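Local coordinates for glutathione peroxidase-like protein (Trypanosoma brucei, PDB 3DWV) that probably reduces hydroperoxides as a glutathione peroxidase-type tryparedoxin peroxidase built on a thioredoxin-like fold, here in its oxidized form, at residues L50-A55 against F80-F85; N73-Q78 against K177-L182; N149-L154 against F165-S170. The protein carries 1 engineered substitution. All coordinates share one frame; numbering follows the deposited sequence.

Interaction 1: residues L50-A55 against F80-F85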
ATOM      1  N   LEU A  50       2.996   7.077   0.700  1.00 11.20           N
ATOM      2  CA  LEU A  50       2.649   6.049  -0.257  1.00 11.61           C
ATOM      3  C   LEU A  50       2.249   4.779   0.502  1.00 12.98           C
ATOM      4  O   LEU A  50       3.051   4.417   1.372  1.00 15.07           O
ATOM      5  CB  LEU A  50       3.854   5.651  -1.106  1.00 13.02           C
ATOM      6  CG  LEU A  50       4.015   6.163  -2.515  1.00 17.64           C
ATOM      7  CD1 LEU A  50       5.264   5.518  -3.117  1.00 14.33           C
ATOM      8  CD2 LEU A  50       2.783   5.934  -3.374  1.00 15.47           C
ATOM      9  N   ILE A  51       1.097   4.205   0.141  1.00 10.10           N
ATOM     10  CA  ILE A  51       0.655   2.988   0.838  1.00  8.77           C
ATOM     11  C   ILE A  51       0.611   1.830  -0.143  1.00  8.60           C
ATOM     12  O   ILE A  51      -0.164   1.827  -1.104  1.00  8.03           O
ATOM     13  CB  ILE A  51      -0.701   3.159   1.525  1.00  9.62           C
ATOM     14  CG1 ILE A  51      -0.681   4.355   2.503  1.00 11.39           C
ATOM     15  CG2 ILE A  51      -1.111   1.852   2.206  1.00 11.35           C
ATOM     16  CD1 ILE A  51      -2.065   4.582   3.149  1.00 18.20           C
ATOM     17  N   TYR A  52       1.509   0.876   0.153  1.00  9.09           N
ATOM     18  CA  TYR A  52       1.574  -0.344  -0.614  1.00 10.45           C
ATOM     19  C   TYR A  52       0.942  -1.577   0.030  1.00  9.88           C
ATOM     20  O   TYR A  52       1.049  -1.681   1.264  1.00 10.25           O
ATOM     21  CB  TYR A  52       3.043  -0.699  -0.794  1.00 12.39           C
ATOM     22  CG  TYR A  52       3.881   0.121  -1.734  1.00 11.44           C
ATOM     23  CD1 TYR A  52       4.488   1.301  -1.355  1.00 12.24           C
ATOM     24  CD2 TYR A  52       4.080  -0.331  -3.046  1.00 11.27           C
ATOM     25  CE1 TYR A  52       5.269   2.032  -2.259  1.00 15.42           C
ATOM     26  CE2 TYR A  52       4.864   0.385  -3.930  1.00 14.08           C
ATOM     27  CZ  TYR A  52       5.450   1.564  -3.546  1.00 14.93           C
ATOM     28  OH  TYR A  52       6.233   2.276  -4.434  1.00 13.01           O
ATOM     29  N   ASN A  53       0.331  -2.452  -0.755  1.00  9.85           N
ATOM     30  CA  ASN A  53       0.044  -3.816  -0.276  1.00  9.84           C
ATOM     31  C   ASN A  53       1.213  -4.734  -0.640  1.00  8.05           C
ATOM     32  O   ASN A  53       1.774  -4.577  -1.721  1.00 10.54           O
ATOM     33  CB  ASN A  53      -1.276  -4.368  -0.835  1.00  8.52           C
ATOM     34  CG  ASN A  53      -1.287  -4.446  -2.363  1.00 10.35           C
ATOM     35  OD1 ASN A  53      -1.387  -3.393  -2.998  1.00 13.25           O
ATOM     36  ND2 ASN A  53      -1.206  -5.620  -2.984  1.00 12.11           N
ATOM     37  N   VAL A  54       1.575  -5.658   0.259  1.00  8.33           N
ATOM     38  CA  VAL A  54       2.774  -6.488  -0.010  1.00 11.04           C
ATOM     39  C   VAL A  54       2.378  -7.920   0.290  1.00 10.15           C
ATOM     40  O   VAL A  54       1.229  -8.242   0.672  1.00 10.89           O
ATOM     41  CB  VAL A  54       3.984  -5.992   0.802  1.00 11.39           C
ATOM     42  CG1 VAL A  54       4.272  -4.494   0.532  1.00 13.40           C
ATOM     43  CG2 VAL A  54       3.748  -6.166   2.298  1.00 12.73           C
ATOM     44  N   ALA A  55       3.326  -8.800   0.145  1.00 13.07           N
ATOM     45  CA  ALA A  55       3.106 -10.224   0.409  1.00 14.38           C
ATOM     46  C   ALA A  55       4.483 -10.854   0.682  1.00 14.51           C
ATOM     47  O   ALA A  55       5.484 -10.130   0.576  1.00 15.63           O
ATOM     48  CB  ALA A  55       2.366 -10.898  -0.739  1.00 15.78           C
ATOM     49  N   PHE A  80       8.004  12.477   4.340  1.00 18.08           N
ATOM     50  CA  PHE A  80       7.358  11.438   3.596  1.00 13.24           C
ATOM     51  C   PHE A  80       7.438  10.091   4.294  1.00 13.80           C
ATOM     52  O   PHE A  80       8.390   9.817   5.037  1.00 17.54           O
ATOM     53  CB  PHE A  80       8.045  11.384   2.236  1.00 15.13           C
ATOM     54  CG  PHE A  80       7.586  10.289   1.280  1.00 14.50           C
ATOM     55  CD1 PHE A  80       6.351  10.333   0.654  1.00 14.06           C
ATOM     56  CD2 PHE A  80       8.447   9.230   1.008  1.00 14.66           C
ATOM     57  CE1 PHE A  80       5.980   9.353  -0.247  1.00 12.94           C
ATOM     58  CE2 PHE A  80       8.105   8.255   0.115  1.00 10.76           C
ATOM     59  CZ  PHE A  80       6.881   8.330  -0.531  1.00 12.49           C
ATOM     60  N   THR A  81       6.448   9.208   4.094  1.00 13.29           N
ATOM     61  CA  THR A  81       6.708   7.815   4.556  1.00 13.73           C
ATOM     62  C   THR A  81       6.074   6.860   3.554  1.00 12.17           C
ATOM     63  O   THR A  81       5.243   7.264   2.729  1.00 12.98           O
ATOM     64  CB  THR A  81       6.292   7.541   6.004  1.00 14.81           C
ATOM     65  OG1 THR A  81       6.880   6.288   6.480  1.00 16.77           O
ATOM     66  CG2 THR A  81       4.778   7.408   6.126  1.00 17.54           C
ATOM     67  N   VAL A  82       6.522   5.611   3.627  1.00 13.08           N
ATOM     68  CA  VAL A  82       5.895   4.508   2.892  1.00  9.43           C
ATOM     69  C   VAL A  82       5.329   3.569   3.949  1.00  9.31           C
ATOM     70  O   VAL A  82       6.098   3.252   4.894  1.00 12.54           O
ATOM     71  CB  VAL A  82       6.953   3.811   2.023  1.00 13.29           C
ATOM     72  CG1 VAL A  82       6.409   2.504   1.484  1.00 13.68           C
ATOM     73  CG2 VAL A  82       7.419   4.786   0.938  1.00 15.02           C
ATOM     74  N   LEU A  83       4.083   3.119   3.822  1.00 10.11           N
ATOM     75  CA  LEU A  83       3.549   2.126   4.736  1.00 11.24           C
ATOM     76  C   LEU A  83       3.197   0.859   3.965  1.00 11.69           C
ATOM     77  O   LEU A  83       2.606   1.008   2.872  1.00 13.11           O
ATOM     78  CB  LEU A  83       2.251   2.615   5.384  1.00 11.44           C
ATOM     79  CG  LEU A  83       2.352   3.904   6.200  1.00 11.50           C
ATOM     80  CD1 LEU A  83       0.993   4.242   6.808  1.00 20.85           C
ATOM     81  CD2 LEU A  83       3.338   3.771   7.355  1.00 14.04           C
ATOM     82  N   ALA A  84       3.487  -0.323   4.510  1.00 10.64           N
ATOM     83  CA  ALA A  84       3.196  -1.560   3.799  1.00  9.80           C
ATOM     84  C   ALA A  84       2.144  -2.403   4.547  1.00  9.10           C
ATOM     85  O   ALA A  84       2.356  -2.696   5.703  1.00 10.38           O
ATOM     86  CB  ALA A  84       4.458  -2.413   3.586  1.00 12.23           C
ATOM     87  N   PHE A  85       1.076  -2.773   3.834  1.00 10.40           N
ATOM     88  CA  PHE A  85       0.086  -3.686   4.386  1.00 10.02           C
ATOM     89  C   PHE A  85       0.235  -5.066   3.764  1.00 10.94           C
ATOM     90  O   PHE A  85      -0.054  -5.195   2.555  1.00 10.05           O
ATOM     91  CB  PHE A  85      -1.350  -3.197   4.101  1.00  9.75           C
ATOM     92  CG  PHE A  85      -1.760  -2.042   4.993  1.00 10.68           C
ATOM     93  CD1 PHE A  85      -1.444  -0.753   4.627  1.00 12.24           C
ATOM     94  CD2 PHE A  85      -2.476  -2.240   6.170  1.00 13.00           C
ATOM     95  CE1 PHE A  85      -1.845   0.326   5.386  1.00 13.94           C
ATOM     96  CE2 PHE A  85      -2.870  -1.174   6.949  1.00 13.07           C
ATOM     97  CZ  PHE A  85      -2.548   0.115   6.563  1.00 14.20           C
TER
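The backbones of L50, Y52 and V54 exchange five hydrogen bonds with those of T81, L83 and F85, in a parallel register that sets L50 beside V82 and N53 beside F85; the axes of strands 50-54 and 81-85 come within 4.5 Å at 27°. The shortest bond, F85 N to Y52 O, measures 2.8 Å. The last differs at its acceptor: V54 N sits 45° above the carbonyl plane of F85, off the lone pairs, although V54 N and F85 O are still 2.9 Å apart. Alternate residues project to opposite faces. On one face I51 and F85 meet, CG2 of I51 lying 3.6 Å from CD1 of F85 and near the plane of the ring, so the methyl abuts the ring edge. That methyl is anti to the backbone N of I51 (chi1 -56° for CG1), which carries it along the strand toward F85. The other face holds L50, Y52, V82 and A84. There CG1 of V82 lies 3.6 Å from CD1 of Y52, while CB of L50 is 4.1 Å from CZ of F80. This is the parallel pair of a beta-alpha-beta crossover, as in thioredoxin-like folds: helix 64-75 covers L50, Y52 and F80, helix 128-136 covers I51 and F85, and strand 152-155 flanks strand 49-54 in the sheet.

Interaction 2: residues N73-Q78 against K177-L182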
ATOM      1  N   ASN A  73      13.710   6.190   1.109  1.00 20.62           N
ATOM      2  CA  ASN A  73      15.010   6.682   1.575  1.00 19.40           C
ATOM      3  C   ASN A  73      15.317   8.054   1.003  1.00 18.18           C
ATOM      4  O   ASN A  73      15.945   8.895   1.661  1.00 16.61           O
ATOM      5  CB  ASN A  73      16.117   5.680   1.205  1.00 18.85           C
ATOM      6  CG  ASN A  73      16.093   4.423   2.067  1.00 19.97           C
ATOM      7  OD1 ASN A  73      15.726   4.491   3.255  1.00 24.91           O
ATOM      8  ND2 ASN A  73      16.488   3.313   1.447  1.00 21.45           N
ATOM      9  N   LYS A  74      14.881   8.319  -0.223  1.00 15.58           N
ATOM     10  CA  LYS A  74      15.095   9.623  -0.822  1.00 17.49           C
ATOM     11  C   LYS A  74      14.359  10.742  -0.111  1.00 17.00           C
ATOM     12  O   LYS A  74      14.910  11.846  -0.023  1.00 19.18           O
ATOM     13  CB  LYS A  74      14.595   9.558  -2.271  1.00 19.59           C
ATOM     14  CG  LYS A  74      14.861  10.850  -3.014  1.00 26.86           C
ATOM     15  CD  LYS A  74      15.552  10.583  -4.332  1.00 28.28           C
ATOM     16  CE  LYS A  74      14.529  10.349  -5.417  1.00 34.28           C
ATOM     17  NZ  LYS A  74      15.031  10.845  -6.751  1.00 38.78           N
ATOM     18  N   TYR A  75      13.134  10.513   0.344  1.00 16.22           N
ATOM     19  CA  TYR A  75      12.229  11.580   0.742  1.00 14.48           C
ATOM     20  C   TYR A  75      11.788  11.509   2.195  1.00 16.90           C
ATOM     21  O   TYR A  75      11.128  12.470   2.651  1.00 17.04           O
ATOM     22  CB  TYR A  75      10.964  11.592  -0.159  1.00 17.10           C
ATOM     23  CG  TYR A  75      11.318  11.951  -1.595  1.00 14.93           C
ATOM     24  CD1 TYR A  75      11.737  13.256  -1.904  1.00 15.77           C
ATOM     25  CD2 TYR A  75      11.234  11.023  -2.636  1.00 13.75           C
ATOM     26  CE1 TYR A  75      12.056  13.599  -3.215  1.00 15.31           C
ATOM     27  CE2 TYR A  75      11.569  11.376  -3.955  1.00 13.40           C
ATOM     28  CZ  TYR A  75      11.985  12.667  -4.223  1.00 16.95           C
ATOM     29  OH  TYR A  75      12.316  13.017  -5.519  1.00 20.69           O
ATOM     30  N   LYS A  76      12.126  10.423   2.922  1.00 15.60           N
ATOM     31  CA  LYS A  76      11.701  10.448   4.336  1.00 14.97           C
ATOM     32  C   LYS A  76      12.241  11.672   5.084  1.00 19.20           C
ATOM     33  O   LYS A  76      11.680  12.121   6.087  1.00 20.52           O
ATOM     34  CB  LYS A  76      12.108   9.136   5.001  1.00 15.15           C
ATOM     35  CG  LYS A  76      13.605   8.825   4.901  1.00 17.29           C
ATOM     36  CD  LYS A  76      13.904   7.505   5.620  1.00 18.66           C
ATOM     37  CE  LYS A  76      15.404   7.247   5.623  1.00 21.36           C
ATOM     38  NZ  LYS A  76      15.628   5.792   5.913  1.00 29.67           N
ATOM     39  N   SER A  77      13.350  12.289   4.647  1.00 19.70           N
ATOM     40  CA  SER A  77      13.867  13.440   5.392  1.00 22.61           C
ATOM     41  C   SER A  77      12.967  14.649   5.189  1.00 22.87           C
ATOM     42  O   SER A  77      13.065  15.638   5.958  1.00 26.37           O
ATOM     43  CB  SER A  77      15.296  13.816   4.972  1.00 26.12           C
ATOM     44  OG  SER A  77      15.410  13.786   3.551  1.00 37.38           O
ATOM     45  N   GLN A  78      12.115  14.589   4.167  1.00 22.13           N
ATOM     46  CA  GLN A  78      11.281  15.771   3.884  1.00 25.99           C
ATOM     47  C   GLN A  78       9.898  15.637   4.508  1.00 25.80           C
ATOM     48  O   GLN A  78       9.018  16.498   4.325  1.00 32.71           O
ATOM     49  CB  GLN A  78      11.155  16.003   2.377  1.00 26.61           C
ATOM     50  CG  GLN A  78      12.422  16.430   1.661  1.00 29.72           C
ATOM     51  CD  GLN A  78      12.194  16.868   0.221  1.00 33.44           C
ATOM     52  OE1 GLN A  78      11.274  17.645  -0.078  1.00 41.52           O
ATOM     53  NE2 GLN A  78      13.025  16.400  -0.721  1.00 39.62           N
ATOM     54  N   LYS A 177       4.085  13.106  -9.545  1.00 16.15           N
ATOM     55  CA  LYS A 177       2.974  13.386  -8.646  1.00 16.33           C
ATOM     56  C   LYS A 177       3.433  13.782  -7.237  1.00 14.89           C
ATOM     57  O   LYS A 177       2.868  14.687  -6.582  1.00 19.03           O
ATOM     58  CB  LYS A 177       2.061  12.171  -8.484  1.00 17.08           C
ATOM     59  CG  LYS A 177       1.532  11.527  -9.749  1.00 25.44           C
ATOM     60  CD  LYS A 177       1.129  12.564 -10.780  1.00 28.90           C
ATOM     61  CE  LYS A 177       0.523  11.864 -12.005  1.00 32.64           C
ATOM     62  NZ  LYS A 177       0.500  12.785 -13.160  1.00 27.86           N
ATOM     63  N   LEU A 178       4.440  13.097  -6.700  1.00 15.12           N
ATOM     64  CA  LEU A 178       4.857  13.305  -5.310  1.00 13.39           C
ATOM     65  C   LEU A 178       5.598  14.616  -5.062  1.00 15.76           C
ATOM     66  O   LEU A 178       5.399  15.262  -4.021  1.00 16.24           O
ATOM     67  CB  LEU A 178       5.739  12.139  -4.906  1.00 15.69           C
ATOM     68  CG  LEU A 178       6.460  12.194  -3.563  1.00 17.09           C
ATOM     69  CD1 LEU A 178       5.486  12.293  -2.404  1.00 13.70           C
ATOM     70  CD2 LEU A 178       7.336  10.949  -3.397  1.00 17.21           C
ATOM     71  N   ILE A 179       6.481  15.021  -5.947  1.00 16.88           N
ATOM     72  CA  ILE A 179       7.287  16.233  -5.640  1.00 15.57           C
ATOM     73  C   ILE A 179       6.451  17.468  -5.428  1.00 16.01           C
ATOM     74  O   ILE A 179       6.717  18.220  -4.473  1.00 18.18           O
ATOM     75  CB  ILE A 179       8.324  16.396  -6.791  1.00 21.10           C
ATOM     76  CG1 ILE A 179       9.440  15.327  -6.677  1.00 19.05           C
ATOM     77  CG2 ILE A 179       8.803  17.825  -6.920  1.00 23.53           C
ATOM     78  CD1 ILE A 179      10.348  15.296  -7.885  1.00 19.82           C
ATOM     79  N   PRO A 180       5.451  17.751  -6.261  1.00 18.89           N
ATOM     80  CA  PRO A 180       4.576  18.869  -5.931  1.00 19.96           C
ATOM     81  C   PRO A 180       3.910  18.699  -4.562  1.00 20.13           C
ATOM     82  O   PRO A 180       3.579  19.748  -3.978  1.00 29.50           O
ATOM     83  CB  PRO A 180       3.494  18.796  -7.013  1.00 22.89           C
ATOM     84  CG  PRO A 180       4.155  18.119  -8.172  1.00 22.76           C
ATOM     85  CD  PRO A 180       5.076  17.130  -7.540  1.00 19.81           C
ATOM     86  N   LEU A 181       3.665  17.497  -4.061  1.00 18.21           N
ATOM     87  CA  LEU A 181       2.988  17.309  -2.786  1.00 18.06           C
ATOM     88  C   LEU A 181       3.935  17.584  -1.649  1.00 19.97           C
ATOM     89  O   LEU A 181       3.545  18.015  -0.591  1.00 25.98           O
ATOM     90  CB  LEU A 181       2.531  15.855  -2.637  1.00 20.69           C
ATOM     91  CG  LEU A 181       1.269  15.589  -3.468  1.00 22.05           C
ATOM     92  CD1 LEU A 181       0.889  14.119  -3.418  1.00 20.69           C
ATOM     93  CD2 LEU A 181       0.138  16.495  -2.996  1.00 33.29           C
ATOM     94  N   LEU A 182       5.210  17.307  -1.970  1.00 19.35           N
ATOM     95  CA  LEU A 182       6.216  17.671  -0.980  1.00 22.49           C
ATOM     96  C   LEU A 182       6.376  19.194  -0.959  1.00 23.75           C
ATOM     97  O   LEU A 182       6.529  19.763   0.111  1.00 32.14           O
ATOM     98  CB  LEU A 182       7.542  16.982  -1.303  1.00 16.65           C
ATOM     99  CG  LEU A 182       7.481  15.456  -1.114  1.00 18.99           C
ATOM    100  CD1 LEU A 182       8.406  14.835  -2.162  1.00 23.56           C
ATOM    101  CD2 LEU A 182       7.807  15.099   0.320  1.00 22.48           C
TER
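Y75 sends its ring toward L182, L178 and I179, and the contact is organised round that one side chain. CG of Y75 is anti to the carbonyl carbon (chi1 -66°), directing the ring across the gap between the ends of helices 64-75 and 171-181. Crossing Y75 at about a right angle, L182 makes an off-centre CH-pi contact through CD1, 4.2 Å from the centroid of the Y75 ring and 30° off the normal. CG of K74 lies 3.4 Å above one ring face of Y75, over its centre, with L182 on the other side of the plane. The L178 side chain runs alongside that of Y75 in the opposite sense, CD2 of L178 4.0 Å from CD2 of Y75, and CD1 of I179 comes to 3.8 Å from OH of Y75. Q78 adds an outer flank, its CB 4.0 Å from CD2 of L182. No hydrogen bond joins the two segments, and most touching atoms are carbons, so cohesion is mainly van der Waals. The phenol nonetheless has a polar partner: Y75 OH is hydrogen-bonded to E175, and K74 forms a salt bridge with the same carboxylate, which would be expected to stabilise its negative charge.

Interaction 3: residues N149-L154 against F165-S170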
ATOM      1  N   ASN A 149       0.556  -7.616  -6.163  1.00 10.12           N
ATOM      2  CA  ASN A 149       1.365  -7.213  -5.010  0.50  9.40           C
ATOM      3  C   ASN A 149       2.101  -5.918  -5.348  1.00  8.95           C
ATOM      4  O   ASN A 149       2.444  -5.680  -6.521  1.00  9.91           O
ATOM      5  CB  ASN A 149       2.301  -8.369  -4.679  0.50  9.31           C
ATOM      6  CG  ASN A 149       1.534  -9.504  -4.016  0.50  8.21           C
ATOM      7  OD1 ASN A 149       1.728 -10.700  -4.269  0.50 16.23           O
ATOM      8  ND2 ASN A 149       0.634  -9.110  -3.134  0.50 10.14           N
ATOM      9  N   PHE A 150       2.338  -5.056  -4.382  1.00  9.25           N
ATOM     10  CA  PHE A 150       3.058  -3.798  -4.555  1.00 10.12           C
ATOM     11  C   PHE A 150       2.308  -2.787  -5.417  1.00 10.23           C
ATOM     12  O   PHE A 150       2.869  -1.834  -5.980  1.00 11.12           O
ATOM     13  CB  PHE A 150       4.495  -3.955  -5.132  1.00 10.68           C
ATOM     14  CG  PHE A 150       5.430  -4.297  -3.961  1.00 13.03           C
ATOM     15  CD1 PHE A 150       5.547  -5.598  -3.501  1.00 14.80           C
ATOM     16  CD2 PHE A 150       6.184  -3.311  -3.338  1.00 16.05           C
ATOM     17  CE1 PHE A 150       6.408  -5.862  -2.439  1.00 16.55           C
ATOM     18  CE2 PHE A 150       7.011  -3.561  -2.260  1.00 16.91           C
ATOM     19  CZ  PHE A 150       7.135  -4.874  -1.803  1.00 16.93           C
ATOM     20  N   THR A 151       0.980  -2.909  -5.481  1.00 10.99           N
ATOM     21  CA  THR A 151       0.170  -1.752  -5.892  1.00  8.88           C
ATOM     22  C   THR A 151       0.290  -0.692  -4.807  1.00  7.75           C
ATOM     23  O   THR A 151       0.485  -1.032  -3.626  1.00 10.17           O
ATOM     24  CB  THR A 151      -1.295  -2.136  -6.101  1.00  9.16           C
ATOM     25  OG1 THR A 151      -1.337  -2.959  -7.268  1.00 18.02           O
ATOM     26  CG2 THR A 151      -2.238  -0.955  -6.361  1.00 10.28           C
ATOM     27  N   SER A 152       0.241   0.606  -5.195  1.00  8.64           N
ATOM     28  CA  SER A 152       0.290   1.656  -4.169  0.50  9.09           C
ATOM     29  C   SER A 152      -0.739   2.749  -4.439  1.00 11.35           C
ATOM     30  O   SER A 152      -1.228   2.916  -5.569  1.00 14.84           O
ATOM     31  CB  SER A 152       1.675   2.302  -4.056  0.50  9.33           C
ATOM     32  OG  SER A 152       2.148   2.855  -5.266  0.50  3.43           O
ATOM     33  N   PHE A 153      -0.997   3.461  -3.324  1.00 10.90           N
ATOM     34  CA  PHE A 153      -1.786   4.658  -3.365  1.00  8.89           C
ATOM     35  C   PHE A 153      -0.948   5.821  -2.838  1.00  9.56           C
ATOM     36  O   PHE A 153      -0.375   5.736  -1.757  1.00  9.50           O
ATOM     37  CB  PHE A 153      -3.061   4.568  -2.526  1.00  9.18           C
ATOM     38  CG  PHE A 153      -3.997   3.465  -3.048  1.00 12.35           C
ATOM     39  CD1 PHE A 153      -3.820   2.133  -2.652  1.00 10.96           C
ATOM     40  CD2 PHE A 153      -5.016   3.845  -3.929  1.00 12.35           C
ATOM     41  CE1 PHE A 153      -4.711   1.203  -3.163  1.00 10.58           C
ATOM     42  CE2 PHE A 153      -5.875   2.886  -4.445  1.00 12.31           C
ATOM     43  CZ  PHE A 153      -5.684   1.566  -4.074  1.00 12.16           C
ATOM     44  N   LEU A 154      -0.893   6.894  -3.626  1.00  9.63           N
ATOM     45  CA  LEU A 154      -0.301   8.146  -3.161  1.00 12.11           C
ATOM     46  C   LEU A 154      -1.352   8.995  -2.430  1.00 11.37           C
ATOM     47  O   LEU A 154      -2.444   9.231  -2.962  1.00 12.20           O
ATOM     48  CB  LEU A 154       0.262   8.927  -4.324  1.00 12.76           C
ATOM     49  CG  LEU A 154       1.058  10.179  -4.009  1.00 12.93           C
ATOM     50  CD1 LEU A 154       2.316   9.962  -3.184  1.00 16.52           C
ATOM     51  CD2 LEU A 154       1.468  10.822  -5.344  1.00 14.97           C
ATOM     52  N   PHE A 165      -0.944   3.552  -8.243  1.00 11.94           N
ATOM     53  CA  PHE A 165       0.126   3.095  -9.134  1.00 13.35           C
ATOM     54  C   PHE A 165       0.195   1.577  -9.219  1.00 11.92           C
ATOM     55  O   PHE A 165       0.106   0.912  -8.181  1.00 13.46           O
ATOM     56  CB  PHE A 165       1.495   3.602  -8.668  1.00 14.00           C
ATOM     57  CG  PHE A 165       1.599   5.131  -8.775  1.00 12.62           C
ATOM     58  CD1 PHE A 165       1.885   5.748  -9.974  1.00 13.76           C
ATOM     59  CD2 PHE A 165       1.428   5.919  -7.644  1.00 18.55           C
ATOM     60  CE1 PHE A 165       1.984   7.133 -10.070  1.00 14.08           C
ATOM     61  CE2 PHE A 165       1.520   7.305  -7.740  1.00 18.03           C
ATOM     62  CZ  PHE A 165       1.806   7.935  -8.942  1.00 17.60           C
ATOM     63  N   SER A 166       0.401   1.014 -10.413  1.00 11.96           N
ATOM     64  CA  SER A 166       0.785  -0.389 -10.507  1.00 14.51           C
ATOM     65  C   SER A 166       2.185  -0.619  -9.968  1.00 13.39           C
ATOM     66  O   SER A 166       2.990   0.311  -9.795  1.00 13.43           O
ATOM     67  CB  SER A 166       0.697  -0.761 -11.993  1.00 17.90           C
ATOM     68  OG  SER A 166       1.742  -0.113 -12.699  1.00 28.79           O
ATOM     69  N   PRO A 167       2.538  -1.849  -9.654  1.00 11.83           N
ATOM     70  CA  PRO A 167       3.856  -2.156  -9.087  1.00 13.95           C
ATOM     71  C   PRO A 167       5.039  -1.860  -9.982  1.00 15.65           C
ATOM     72  O   PRO A 167       6.160  -1.676  -9.490  1.00 20.82           O
ATOM     73  CB  PRO A 167       3.818  -3.684  -8.879  1.00 15.89           C
ATOM     74  CG  PRO A 167       2.738  -4.132  -9.796  1.00 14.98           C
ATOM     75  CD  PRO A 167       1.684  -3.062  -9.686  1.00 13.07           C
ATOM     76  N   GLY A 168       4.816  -1.808 -11.285  1.00 16.05           N
ATOM     77  CA  GLY A 168       5.956  -1.556 -12.168  1.00 19.25           C
ATOM     78  C   GLY A 168       6.044  -0.076 -12.457  1.00 16.00           C
ATOM     79  O   GLY A 168       6.793   0.311 -13.389  1.00 20.36           O
ATOM     80  N   ALA A 169       5.351   0.802 -11.762  1.00 16.89           N
ATOM     81  CA  ALA A 169       5.490   2.258 -11.887  1.00 18.83           C
ATOM     82  C   ALA A 169       6.906   2.707 -11.549  1.00 19.36           C
ATOM     83  O   ALA A 169       7.499   2.281 -10.564  1.00 26.17           O
ATOM     84  CB  ALA A 169       4.499   3.002 -10.985  1.00 16.25           C
ATOM     85  N   SER A 170       7.448   3.592 -12.403  1.00 20.27           N
ATOM     86  CA  SER A 170       8.838   3.954 -12.178  1.00 21.55           C
ATOM     87  C   SER A 170       8.938   4.991 -11.070  1.00 21.92           C
ATOM     88  O   SER A 170       7.936   5.627 -10.753  1.00 20.09           O
ATOM     89  CB  SER A 170       9.463   4.516 -13.457  1.00 24.14           C
ATOM     90  OG  SER A 170       8.609   5.475 -14.031  1.00 29.31           O
TER
HETATM   91  O   HOH W   1       3.200   0.830  -6.900  1.00 10.02           O
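S152 and F165 form an antiparallel hydrogen-bonded pair, where the hairpin of strands 152-155 and 161-165 ends and the chain turns toward helix 171-181, the C-terminal beta-beta-alpha portion of the thioredoxin-like fold. Both bonds are nearly straight: S152 N donates to F165 O at 3.0 Å with 168° at the hydrogen, and F165 N donates to S152 O at 2.8 Å with 166°. The first lies in the carbonyl plane, while the donor of the second is tilted 26° from it. Beyond the pair the backbones stay as close, but no further direct hydrogen bond forms across them; a water lies beside them instead. It is near F150 O (2.8 Å) and S166 O (2.9 Å), but more acceptors surround it than it has protons, so not all these bonds need form at once. Its bond to S152 OG is doubtful, S152 having two conformers.

CG of F165 is anti to the carbonyl carbon, beside the backbone N, which turns the ring edge to L154, CE2 of F165 lying 4.0 Å from CB of L154. I174 and K177 of helix 171-181 also touch this phenylalanine, so the ring joins the strand to the helix. Away from the hairpin, P167 closes against N149 to T151, where F150 takes a left-handed backbone conformation. It occupies the second position of a type I turn from S166 to A169, closed by A169 N to S166 O. Its CB lies 3.8 Å from CB of F150. CG2 of T151 rests near F165 O, while T151 OG1 has its hydrogen bond with W148 O. The side chain of S170 caps helix 171-181 through D173 N. The pyrrolidine finally meets the backbone of N149, CB of P167 lying 3.4 Å from N149 O.

In the fold
Interactions 1 and 3 share one sheet, their centres 10 Å apart: I51 N lies 2.8 Å from F153 O and N53 O 2.8 Å from F150 N, probable hydrogen bonds that join strands 49-54 and 152-155. Interaction 2, centred 15 Å from interaction 1, lies between the C-terminal ends of helices 64-75 and 171-181, which cover the same face of that sheet; CE1 of F80 is 3.7 Å from CD1 of L178. K177 ties interaction 2 to interaction 3, its CB 3.5 Å from CD2 of L154. The predicted active-site cysteine C58, disulfide-bonded to C106, lies nearest interaction 3: its side chain is about 7 Å from that of N149 and about 11 Å from that of V54, whereas interaction 2 is remote from it.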